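Local structure of MccB protein (6OM4) at residues G6-I11 and N95-Q100; R70-K73 and F77-P80; H215-I220 and D266-E271; W222-C227 and Q232-A237. The protein uses ATP to adenylylate the precursor peptide MccA, building the phosphoramidate-linked nucleotide of the Trojan-horse antibiotic microcin C7. All coordinates share one frame; numbering follows the deposited sequence.

Interaction 1: residues G6-I11 and N95-Q100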
# COMPACT_ATOMS: atom_id res chain seq x y z
N GLY A 6 4.00 -10.08 -22.09
CA GLY A 6 4.34 -8.96 -21.22
C GLY A 6 5.85 -8.72 -21.18
O GLY A 6 6.66 -9.66 -21.29
N ARG A 7 6.26 -7.45 -21.02
CA ARG A 7 7.67 -7.09 -21.03
C ARG A 7 8.32 -7.57 -19.72
O ARG A 7 9.54 -7.63 -19.63
CB ARG A 7 7.85 -5.58 -21.21
CG ARG A 7 7.33 -5.03 -22.53
CD ARG A 7 8.21 -5.32 -23.72
NE ARG A 7 9.59 -4.84 -23.59
CZ ARG A 7 10.07 -3.70 -24.06
NH1 ARG A 7 9.31 -2.89 -24.79
NH2 ARG A 7 11.31 -3.33 -23.74
N TYR A 8 7.49 -7.99 -18.76
CA TYR A 8 7.94 -8.38 -17.39
C TYR A 8 8.23 -9.88 -17.32
O TYR A 8 8.54 -10.42 -16.24
CB TYR A 8 6.93 -7.94 -16.31
CG TYR A 8 5.51 -8.26 -16.68
CD1 TYR A 8 5.00 -9.52 -16.46
CD2 TYR A 8 4.74 -7.35 -17.36
CE1 TYR A 8 3.74 -9.87 -16.87
CE2 TYR A 8 3.46 -7.66 -17.76
CZ TYR A 8 2.96 -8.93 -17.53
OH TYR A 8 1.70 -9.20 -17.94
N VAL A 9 8.19 -10.55 -18.47
CA VAL A 9 8.59 -11.95 -18.57
C VAL A 9 10.10 -12.04 -18.80
O VAL A 9 10.66 -11.36 -19.64
CB VAL A 9 7.80 -12.66 -19.68
CG1 VAL A 9 8.15 -14.14 -19.80
CG2 VAL A 9 6.31 -12.50 -19.41
N LYS A 10 10.72 -12.92 -18.02
CA LYS A 10 12.12 -13.28 -18.18
C LYS A 10 12.23 -14.80 -18.10
O LYS A 10 11.33 -15.45 -17.55
CB LYS A 10 12.97 -12.60 -17.10
CG LYS A 10 12.57 -12.99 -15.68
CD LYS A 10 13.20 -12.10 -14.63
CE LYS A 10 14.70 -12.07 -14.74
NZ LYS A 10 15.30 -11.65 -13.45
N ILE A 11 13.36 -15.32 -18.56
CA ILE A 11 13.53 -16.78 -18.71
C ILE A 11 14.94 -17.15 -18.26
O ILE A 11 15.89 -16.43 -18.62
CB ILE A 11 13.29 -17.24 -20.16
CG1 ILE A 11 11.92 -16.85 -20.73
CG2 ILE A 11 13.55 -18.73 -20.30
CD1 ILE A 11 10.76 -17.49 -20.06
N ASN A 95 4.46 1.44 -13.76
CA ASN A 95 3.30 1.01 -12.99
C ASN A 95 2.36 0.19 -13.90
O ASN A 95 1.73 -0.75 -13.42
CB ASN A 95 2.51 2.14 -12.33
CG ASN A 95 3.17 2.81 -11.14
OD1 ASN A 95 4.26 2.41 -10.70
ND2 ASN A 95 2.52 3.86 -10.64
N PHE A 96 2.19 0.58 -15.17
CA PHE A 96 1.35 -0.19 -16.10
C PHE A 96 1.82 -1.64 -16.22
O PHE A 96 0.96 -2.54 -16.24
CB PHE A 96 1.25 0.44 -17.49
CG PHE A 96 0.26 1.57 -17.62
CD1 PHE A 96 -0.05 2.40 -16.54
CD2 PHE A 96 -0.37 1.80 -18.84
CE1 PHE A 96 -0.97 3.44 -16.68
CE2 PHE A 96 -1.29 2.82 -18.97
CZ PHE A 96 -1.58 3.64 -17.90
N LEU A 97 3.15 -1.89 -16.19
CA LEU A 97 3.64 -3.28 -16.20
C LEU A 97 3.18 -4.02 -14.94
O LEU A 97 2.76 -5.16 -15.03
CB LEU A 97 5.16 -3.31 -16.36
CG LEU A 97 5.68 -2.60 -17.61
CD1 LEU A 97 7.19 -2.44 -17.53
CD2 LEU A 97 5.28 -3.33 -18.88
N HIS A 98 3.27 -3.37 -13.78
CA HIS A 98 2.80 -3.94 -12.54
C HIS A 98 1.31 -4.33 -12.66
O HIS A 98 0.94 -5.49 -12.41
CB HIS A 98 3.11 -2.98 -11.40
CG HIS A 98 2.47 -3.36 -10.11
ND1 HIS A 98 2.99 -4.35 -9.30
CD2 HIS A 98 1.41 -2.83 -9.47
CE1 HIS A 98 2.22 -4.42 -8.22
NE2 HIS A 98 1.25 -3.51 -8.30
N TYR A 99 0.45 -3.44 -13.14
CA TYR A 99 -1.01 -3.76 -13.24
C TYR A 99 -1.24 -4.93 -14.23
O TYR A 99 -2.05 -5.82 -13.96
CB TYR A 99 -1.87 -2.53 -13.56
CG TYR A 99 -1.59 -1.29 -12.72
CD1 TYR A 99 -1.36 -1.39 -11.35
CD2 TYR A 99 -1.53 -0.01 -13.28
CE1 TYR A 99 -1.12 -0.27 -10.57
CE2 TYR A 99 -1.26 1.11 -12.50
CZ TYR A 99 -1.01 0.98 -11.14
OH TYR A 99 -0.69 2.10 -10.39
N GLN A 100 -0.53 -4.92 -15.35
CA GLN A 100 -0.67 -5.95 -16.40
C GLN A 100 -0.33 -7.31 -15.81
O GLN A 100 -1.01 -8.28 -16.09
CB GLN A 100 0.29 -5.75 -17.58
CG GLN A 100 -0.04 -4.58 -18.48
CD GLN A 100 0.92 -4.35 -19.62
OE1 GLN A 100 0.60 -3.68 -20.64
NE2 GLN A 100 2.14 -4.79 -19.43

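Interaction 2: residues R70-K73 and F77-P80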
# COMPACT_ATOMS: atom_id res chain seq x y z
N ARG A 70 -1.95 -22.07 -22.20
CA ARG A 70 -2.73 -22.05 -20.94
C ARG A 70 -1.80 -21.63 -19.77
O ARG A 70 -2.16 -20.80 -18.92
CB ARG A 70 -3.39 -23.40 -20.67
CG ARG A 70 -4.26 -23.51 -19.41
CD ARG A 70 -3.58 -24.09 -18.18
NE ARG A 70 -2.84 -25.28 -18.52
CZ ARG A 70 -1.70 -25.68 -18.00
NH1 ARG A 70 -1.26 -26.88 -18.31
NH2 ARG A 70 -0.98 -24.90 -17.21
N PHE A 71 -0.62 -22.21 -19.74
CA PHE A 71 0.38 -21.93 -18.73
C PHE A 71 0.77 -20.44 -18.74
O PHE A 71 0.81 -19.79 -17.70
CB PHE A 71 1.59 -22.83 -18.94
CG PHE A 71 2.82 -22.49 -18.13
CD1 PHE A 71 3.67 -21.47 -18.52
CD2 PHE A 71 3.12 -23.21 -16.98
CE1 PHE A 71 4.77 -21.13 -17.76
CE2 PHE A 71 4.25 -22.90 -16.24
CZ PHE A 71 5.07 -21.86 -16.63
N LEU A 72 1.09 -19.91 -19.92
CA LEU A 72 1.47 -18.49 -20.03
C LEU A 72 0.30 -17.57 -19.65
O LEU A 72 0.49 -16.55 -19.00
CB LEU A 72 1.97 -18.23 -21.45
CG LEU A 72 3.31 -18.89 -21.77
CD1 LEU A 72 3.60 -18.85 -23.27
CD2 LEU A 72 4.42 -18.17 -21.05
N LYS A 73 -0.92 -17.91 -20.08
CA LYS A 73 -2.10 -17.13 -19.79
C LYS A 73 -2.42 -17.09 -18.30
O LYS A 73 -2.80 -16.04 -17.76
CB LYS A 73 -3.32 -17.73 -20.49
CG LYS A 73 -3.51 -17.42 -21.96
CD LYS A 73 -4.94 -17.80 -22.39
CE LYS A 73 -5.87 -16.62 -22.47
NZ LYS A 73 -5.66 -15.69 -21.34
N PHE A 77 1.50 -14.03 -18.16
CA PHE A 77 2.73 -13.83 -18.94
C PHE A 77 2.40 -13.39 -20.36
O PHE A 77 3.14 -12.61 -20.98
CB PHE A 77 3.57 -15.09 -18.91
CG PHE A 77 4.07 -15.52 -17.56
CD1 PHE A 77 4.25 -14.62 -16.52
CD2 PHE A 77 4.45 -16.83 -17.36
CE1 PHE A 77 4.77 -15.03 -15.30
CE2 PHE A 77 4.97 -17.25 -16.14
CZ PHE A 77 5.13 -16.35 -15.12
N ILE A 78 1.30 -13.91 -20.89
CA ILE A 78 0.70 -13.33 -22.09
C ILE A 78 -0.61 -12.67 -21.68
O ILE A 78 -1.34 -13.19 -20.81
CB ILE A 78 0.54 -14.34 -23.25
CG1 ILE A 78 -0.37 -15.50 -22.91
CG2 ILE A 78 1.89 -14.83 -23.78
CD1 ILE A 78 -0.72 -16.34 -24.10
N ILE A 79 -0.87 -11.49 -22.27
CA ILE A 79 -2.01 -10.67 -21.91
C ILE A 79 -2.69 -10.22 -23.19
O ILE A 79 -2.09 -10.25 -24.27
CB ILE A 79 -1.61 -9.46 -21.06
CG1 ILE A 79 -0.62 -8.57 -21.80
CG2 ILE A 79 -1.10 -9.94 -19.69
CD1 ILE A 79 -0.23 -7.33 -21.05
N PRO A 80 -3.97 -9.80 -23.11
CA PRO A 80 -4.62 -9.22 -24.27
C PRO A 80 -3.78 -8.06 -24.82
O PRO A 80 -3.35 -7.21 -24.07
CB PRO A 80 -5.96 -8.75 -23.73
CG PRO A 80 -6.22 -9.69 -22.61
CD PRO A 80 -4.86 -9.88 -21.96

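Interaction 3: residues H215-I220 and D266-E271. Unlike the reference sequence in segment 266-271: Ala270 (reference Ser). With ND7 (5'-O-[(S)-amino(hydroxy)phosphoryl]adenosine), chain M.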
# COMPACT_ATOMS: atom_id res chain seq x y z
N HIS A 215 -0.80 11.36 18.02
CA HIS A 215 -1.05 12.01 19.30
C HIS A 215 -2.52 12.39 19.41
O HIS A 215 -3.04 13.01 18.49
CB HIS A 215 -0.23 13.31 19.42
CG HIS A 215 -0.71 14.23 20.49
ND1 HIS A 215 -0.37 14.03 21.81
CD2 HIS A 215 -1.48 15.33 20.45
CE1 HIS A 215 -0.94 14.97 22.55
NE2 HIS A 215 -1.61 15.79 21.74
N PRO A 216 -3.18 12.05 20.53
CA PRO A 216 -2.68 11.26 21.64
C PRO A 216 -2.62 9.76 21.33
O PRO A 216 -2.89 9.37 20.21
CB PRO A 216 -3.73 11.47 22.74
CG PRO A 216 -4.99 11.69 21.96
CD PRO A 216 -4.53 12.57 20.82
N PHE A 217 -2.25 8.95 22.32
CA PHE A 217 -2.15 7.52 22.16
C PHE A 217 -3.49 6.96 21.66
O PHE A 217 -3.48 5.93 21.02
CB PHE A 217 -1.76 6.81 23.46
CG PHE A 217 -0.29 6.63 23.74
CD1 PHE A 217 0.69 7.42 23.14
CD2 PHE A 217 0.13 5.66 24.65
CE1 PHE A 217 2.04 7.26 23.42
CE2 PHE A 217 1.47 5.51 24.96
CZ PHE A 217 2.43 6.30 24.34
N ASN A 218 -4.61 7.62 21.98
CA ASN A 218 -5.93 7.07 21.59
C ASN A 218 -6.49 7.79 20.35
O ASN A 218 -7.67 7.66 20.06
CB ASN A 218 -6.90 7.01 22.77
CG ASN A 218 -7.19 8.38 23.35
OD1 ASN A 218 -6.40 9.31 23.20
ND2 ASN A 218 -8.35 8.54 23.98
N LEU A 219 -5.66 8.49 19.59
CA LEU A 219 -6.16 9.11 18.36
C LEU A 219 -6.71 8.01 17.45
O LEU A 219 -7.74 8.17 16.80
CB LEU A 219 -5.04 9.85 17.66
CG LEU A 219 -5.37 10.43 16.30
CD1 LEU A 219 -6.49 11.44 16.35
CD2 LEU A 219 -4.14 11.06 15.70
N ILE A 220 -5.98 6.90 17.37
CA ILE A 220 -6.39 5.83 16.48
C ILE A 220 -7.80 5.37 16.89
O ILE A 220 -8.66 5.08 16.04
CB ILE A 220 -5.39 4.67 16.45
CG1 ILE A 220 -5.82 3.58 15.47
CG2 ILE A 220 -5.11 4.09 17.83
CD1 ILE A 220 -6.05 4.10 14.06
N ASP A 266 -5.25 -1.44 25.35
CA ASP A 266 -5.94 -0.15 25.30
C ASP A 266 -5.93 0.58 26.64
O ASP A 266 -6.30 1.76 26.66
CB ASP A 266 -7.38 -0.28 24.80
CG ASP A 266 -8.23 -1.14 25.69
OD1 ASP A 266 -7.67 -1.96 26.44
OD2 ASP A 266 -9.46 -0.97 25.64
N LEU A 267 -5.51 -0.06 27.74
CA LEU A 267 -5.32 0.68 28.99
C LEU A 267 -3.84 1.03 29.17
O LEU A 267 -3.04 0.20 29.64
CB LEU A 267 -5.84 -0.09 30.21
CG LEU A 267 -5.54 0.59 31.56
CD1 LEU A 267 -5.98 2.05 31.56
CD2 LEU A 267 -6.18 -0.14 32.73
N TYR A 268 -3.50 2.28 28.86
CA TYR A 268 -2.18 2.84 29.09
C TYR A 268 -2.21 3.48 30.48
O TYR A 268 -2.17 4.71 30.63
CB TYR A 268 -1.81 3.80 27.94
CG TYR A 268 -1.71 3.10 26.61
CD1 TYR A 268 -0.54 2.43 26.26
CD2 TYR A 268 -2.81 2.99 25.77
CE1 TYR A 268 -0.45 1.73 25.07
CE2 TYR A 268 -2.74 2.28 24.59
CZ TYR A 268 -1.56 1.65 24.23
OH TYR A 268 -1.47 0.96 23.07
N GLY A 269 -2.26 2.62 31.50
CA GLY A 269 -2.52 3.08 32.83
C GLY A 269 -2.73 1.92 33.76
O GLY A 269 -2.38 0.79 33.40
N ALA A 270 -3.18 2.24 34.99
CA ALA A 270 -3.45 1.24 36.05
C ALA A 270 -4.74 1.61 36.78
O ALA A 270 -5.11 2.80 36.86
CB ALA A 270 -2.33 1.16 37.04
N GLU A 271 -5.38 0.58 37.35
CA GLU A 271 -6.54 0.75 38.28
C GLU A 271 -6.10 1.46 39.57
O GLU A 271 -6.93 1.98 40.29
CB GLU A 271 -7.19 -0.57 38.71
CG GLU A 271 -7.04 -1.73 37.75
CD GLU A 271 -5.64 -2.34 37.65
OE1 GLU A 271 -5.06 -2.15 36.59
OE2 GLU A 271 -5.14 -2.99 38.63
O1A ND7 M . 6.08 11.83 14.38
PA ND7 M . 5.88 11.26 13.01
O2A ND7 M . 7.09 11.15 12.10
N3A ND7 M . 5.24 9.72 13.29
O5' ND7 M . 4.79 12.05 12.16
C5' ND7 M . 3.50 12.27 12.81
C4' ND7 M . 2.90 13.50 12.10
C3' ND7 M . 3.66 14.78 12.59
O3' ND7 M . 4.06 15.59 11.55
C2' ND7 M . 2.61 15.38 13.62
O2' ND7 M . 2.65 16.86 13.59
C1' ND7 M . 1.41 14.98 13.17
O4' ND7 M . 1.65 13.55 12.46
N9 ND7 M . 0.39 14.73 14.15
C4 ND7 M . -0.88 15.23 14.13
C5 ND7 M . -1.52 14.74 15.21
N7 ND7 M . -0.67 13.94 15.89
C8 ND7 M . 0.47 13.94 15.23
N3 ND7 M . -1.50 16.06 13.26
C2 ND7 M . -2.74 16.38 13.47
N1 ND7 M . -3.40 15.92 14.54
C6 ND7 M . -2.83 15.12 15.40
N6 ND7 M . -3.57 14.64 16.56

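Interaction 4: residues W222-C227 and Q232-A237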
# COMPACT_ATOMS: atom_id res chain seq x y z
N TRP A 222 -10.17 7.21 18.34
CA TRP A 222 -11.07 8.25 17.88
C TRP A 222 -11.34 8.09 16.38
O TRP A 222 -12.49 8.24 15.91
CB TRP A 222 -10.49 9.64 18.11
CG TRP A 222 -10.36 10.04 19.53
CD1 TRP A 222 -10.93 9.46 20.63
CD2 TRP A 222 -9.65 11.20 20.00
NE1 TRP A 222 -10.63 10.20 21.75
CE2 TRP A 222 -9.79 11.23 21.40
CE3 TRP A 222 -8.88 12.20 19.37
CZ2 TRP A 222 -9.22 12.24 22.18
CZ3 TRP A 222 -8.28 13.16 20.15
CH2 TRP A 222 -8.46 13.19 21.53
N VAL A 223 -10.25 7.95 15.62
CA VAL A 223 -10.37 7.88 14.14
C VAL A 223 -11.25 6.68 13.76
O VAL A 223 -12.11 6.76 12.94
CB VAL A 223 -8.98 7.80 13.49
CG1 VAL A 223 -9.11 7.52 12.01
CG2 VAL A 223 -8.17 9.07 13.73
N ASN A 224 -10.99 5.55 14.38
CA ASN A 224 -11.68 4.33 14.14
C ASN A 224 -13.18 4.56 14.36
O ASN A 224 -13.99 4.25 13.49
CB ASN A 224 -11.12 3.22 15.01
CG ASN A 224 -11.85 1.91 14.85
OD1 ASN A 224 -12.65 1.49 15.71
ND2 ASN A 224 -11.64 1.30 13.71
N LYS A 225 -13.55 5.09 15.53
CA LYS A 225 -14.97 5.28 15.88
C LYS A 225 -15.62 6.24 14.87
O LYS A 225 -16.71 5.93 14.33
CB LYS A 225 -15.11 5.74 17.33
CG LYS A 225 -16.46 6.37 17.69
CD LYS A 225 -16.69 6.58 19.19
CE LYS A 225 -16.82 5.27 19.95
NZ LYS A 225 -17.53 5.43 21.26
N TYR A 226 -14.94 7.36 14.58
CA TYR A 226 -15.44 8.35 13.66
C TYR A 226 -15.67 7.74 12.29
O TYR A 226 -16.71 8.00 11.67
CB TYR A 226 -14.51 9.56 13.52
CG TYR A 226 -15.01 10.61 12.56
CD1 TYR A 226 -14.73 10.55 11.22
CD2 TYR A 226 -15.83 11.64 12.99
CE1 TYR A 226 -15.21 11.48 10.32
CE2 TYR A 226 -16.30 12.61 12.11
CZ TYR A 226 -16.04 12.49 10.77
OH TYR A 226 -16.49 13.46 9.91
N CYS A 227 -14.71 6.91 11.81
CA CYS A 227 -14.77 6.37 10.44
C CYS A 227 -15.86 5.29 10.33
O CYS A 227 -16.54 5.23 9.32
CB CYS A 227 -13.43 5.80 9.98
SG CYS A 227 -12.31 7.15 9.50
N GLN A 232 -16.40 5.83 6.38
CA GLN A 232 -15.15 6.35 5.79
C GLN A 232 -14.06 5.27 5.87
O GLN A 232 -13.62 4.90 6.95
CB GLN A 232 -14.72 7.59 6.54
CG GLN A 232 -13.35 8.13 6.11
CD GLN A 232 -13.29 8.45 4.65
OE1 GLN A 232 -12.60 7.78 3.88
NE2 GLN A 232 -14.03 9.47 4.26
N PRO A 233 -13.59 4.72 4.74
CA PRO A 233 -12.45 3.80 4.79
C PRO A 233 -11.18 4.50 5.31
O PRO A 233 -10.95 5.66 5.02
CB PRO A 233 -12.28 3.28 3.35
CG PRO A 233 -13.59 3.68 2.64
CD PRO A 233 -14.14 4.89 3.38
N TYR A 234 -10.33 3.75 6.02
CA TYR A 234 -9.03 4.29 6.43
C TYR A 234 -8.00 3.16 6.49
O TYR A 234 -8.34 1.99 6.57
CB TYR A 234 -9.11 5.03 7.77
CG TYR A 234 -9.23 4.15 8.98
CD1 TYR A 234 -8.10 3.60 9.57
CD2 TYR A 234 -10.46 3.86 9.57
CE1 TYR A 234 -8.18 2.80 10.69
CE2 TYR A 234 -10.55 3.05 10.69
CZ TYR A 234 -9.40 2.50 11.26
OH TYR A 234 -9.38 1.65 12.34
N ILE A 235 -6.72 3.55 6.47
CA ILE A 235 -5.66 2.64 6.76
C ILE A 235 -4.70 3.31 7.75
O ILE A 235 -4.43 4.49 7.63
CB ILE A 235 -4.96 2.19 5.48
CG1 ILE A 235 -3.92 1.12 5.82
CG2 ILE A 235 -4.39 3.37 4.68
CD1 ILE A 235 -3.31 0.43 4.63
N ASN A 236 -4.28 2.56 8.77
CA ASN A 236 -3.29 3.06 9.74
C ASN A 236 -1.92 2.52 9.34
O ASN A 236 -1.82 1.43 8.83
CB ASN A 236 -3.72 2.68 11.15
CG ASN A 236 -2.94 3.30 12.28
OD1 ASN A 236 -2.74 2.63 13.29
ND2 ASN A 236 -2.58 4.59 12.18
N ALA A 237 -0.83 3.28 9.60
CA ALA A 237 0.50 2.71 9.47
C ALA A 237 1.44 3.46 10.40
O ALA A 237 1.15 4.59 10.79
CB ALA A 237 1.02 2.82 8.04

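Interaction 1: residues G6-I11 and N95-Q100
Tyr8 carries this contact, laying one long side of its ring along helix 93-101 so that CD2 and CE2 face Leu97 and Gln100. Near the root of the ring, Tyr8 CD2 lies 4.2 Å from Leu97 CB, and the two side chains run past each other in opposite directions. The carbonyl of Leu97 is nearby too, with its O 3.8 Å from Tyr8 CD2 and approaching the ring obliquely. One helical turn on, Tyr8 CE2 meets Gln100 CB at 3.7 Å, and the Tyr8 hydroxyl passes over the same methylene. Arg7 adds only its aliphatic base: its CB is 4.1 Å from Leu97 CD2, while the guanidinium end heads away from the helix.

Behind this first shell, the tyrosine is set by its own turn. Gly6 to Val9 form a type I beta turn whose closing bond, Val9 N to Gly6 O, is weak at 3.3 Å. Tyr8 CG sits between the backbone N and the carbonyl carbon (chi1 46°), which folds the ring back over Gly6; the CA of that glycine lies 3.7 Å above one ring face, toward the rim. Ile79 of strand 78-80 packs against both Tyr8 and Gln100. Leu97 also lies beside Arg94, a residue known to bind ATP in this enzyme, though no nucleotide is bound to Arg94 here.

The loop after strand 2-5 thus rests on helix 93-101 by packing the tyrosine ring against Leu97 and Gln100, while the hydroxyl of Tyr8, hydrogen-bonded to Phe76 O, ties the same side chain to a third part of the chain.

Interaction 2: residues R70-K73 and F77-P80
The Phe77 ring turns its edge to helix 62-74: Leu72 CD2 and Phe71 CE1 both lie close to its plane, beyond the rim. Leu72 CD2 is 3.9 Å from Phe77 CD2, and Phe71 CE1 is 4.2 Å from Phe77 CE2, although seen from the Phe71 ring the approach is oblique. The Leu72 and Phe77 side chains cross at about a right angle. Ile78 fits in on another side, with CG1 3.9 Å from Leu72 CB. With chi1 at 61° its CG1 branch is tucked over the main chain, a torsion that carries CD1 to within 3.7 Å of the methylene Lys73 CG.

Backbone polarity is concentrated on one atom. Leu72 O accepts Phe77 N at 2.8 Å, nearly in line with the carbonyl, and a weaker bond from Ile78 N at 3.3 Å, so two successive amides grip the carbonyl near the helix end. Beyond the contact, Ile38 of helix 32-43 packs on Phe71 and Leu72, and Leu5 of strand 2-5 on Ile78.

This tight helix-to-strand return leads into an edge strand of a small three-stranded antiparallel sheet, consistent with the winged-helix-like fold of RiPP recognition elements.

Interaction 3: residues H215-I220 and D266-E271
Phe217 drives the edge of its ring into one face of Tyr268, a T-shaped (edge-to-face) pair with centroids 5.1 Å apart and planes at 80°. The leading atom is Phe217 CD2, 3.7 Å from Tyr268 CD1 and lying over the face but displaced toward the rim; Phe217 CE2 follows at 3.9 Å from the same Tyr268 CD1. The shorter distances run to the CG-CD1 side of the tyrosine, not to the hydroxyl end. That hydroxyl is engaged otherwise, in a hydrogen bond to the backbone of the bound peptide. Tyr268 CG stands beside the backbone N, anti to the carbonyl carbon (chi1 -63°), which places the ring where one residue can meet both Phe217 and the substrate.

At the other end of the 215-220 segment, the backbone reads the adenine of the bound phosphoramidate nucleotide. His215 O accepts the exocyclic amine N6 of ND7 at 2.6 Å, and His215 N gives a weak bond to ND7 N7 at 3.3 Å, so the Hoogsteen edge is held by one residue's main chain. Leu219 CD2 packs against the amine, 3.7 Å from ND7 N6. A cis peptide bond before Pro216 and a type I turn from Pro216 to Leu219 then lead the chain from the nucleotide into the helix.

Phe217 thus sits in the turn at the N-terminal end of helix 219-230, whereas Tyr268 belongs to the loop between strand 243-250 and helix 273-285. Asn283 of that last helix packs on both rings, and Phe286, just beyond it, touches Phe217.

Interaction 4: residues W222-C227 and Q232-A237
Tyr234 stands up from its strand toward helix 219-230, with its ring flanked by Asn224 at the hydroxyl end and Cys227 nearer the root. The Asn224 amide plane is turned 85° from the ring plane, and the two side chains meet at a slant; Asn224 CB is 3.6 Å from Tyr234 OH. Cys227 approaches obliquely: its CB lies 3.6 Å from Tyr234 CD2, and its SG is 4.9 Å from the ring centroid, 60° off the normal, a sulfur-aromatic contact. The sulfur also touches Gln232, SG to CG 3.7 Å.

One backbone bond closes the return from helix to strand, Gln232 N to Cys227 O at 3.0 Å and almost straight (176°). These elements form the second half of the beta-alpha-beta unit 208-211, 219-230, 234-240 of the Rossmann-type sheet. Trp209 of its first strand packs on Cys227, Gln232 and Tyr234, while Asn224 touches the zinc ligand Cys257.

The interface is mixed, with Cys227 filling in between the tyrosine ring and the strand backbone and polar groups on both sides of it. Gln232 O, 3.2 Å from Cys227 CB, is a buried carbonyl without a partner in the model, which probably carries some desolvation penalty.

The four contacts fall into two pairs on opposite sides of the chain's centre. Interactions 1 and 2 have centres 12 Å apart and meet directly: Gly6 N probably bonds Phe77 O at 2.9 Å, and Ile79 CD1 packs on Gln100 CD at 3.5 Å. Interactions 3 and 4 share helix 219-230, with centres 16 Å apart; Ile220 CD1 lies 3.7 Å from Asn236 CG and Pro216 CG 3.8 Å from Trp222 CH2. Interaction 3 touches the nucleotide itself, whereas in interaction 4 the side chain of Cys227 is about 13 Å from it and that of Asn224 about 6 Å from the zinc ion. Both also reach the bound peptide, through Tyr268 and Asn236.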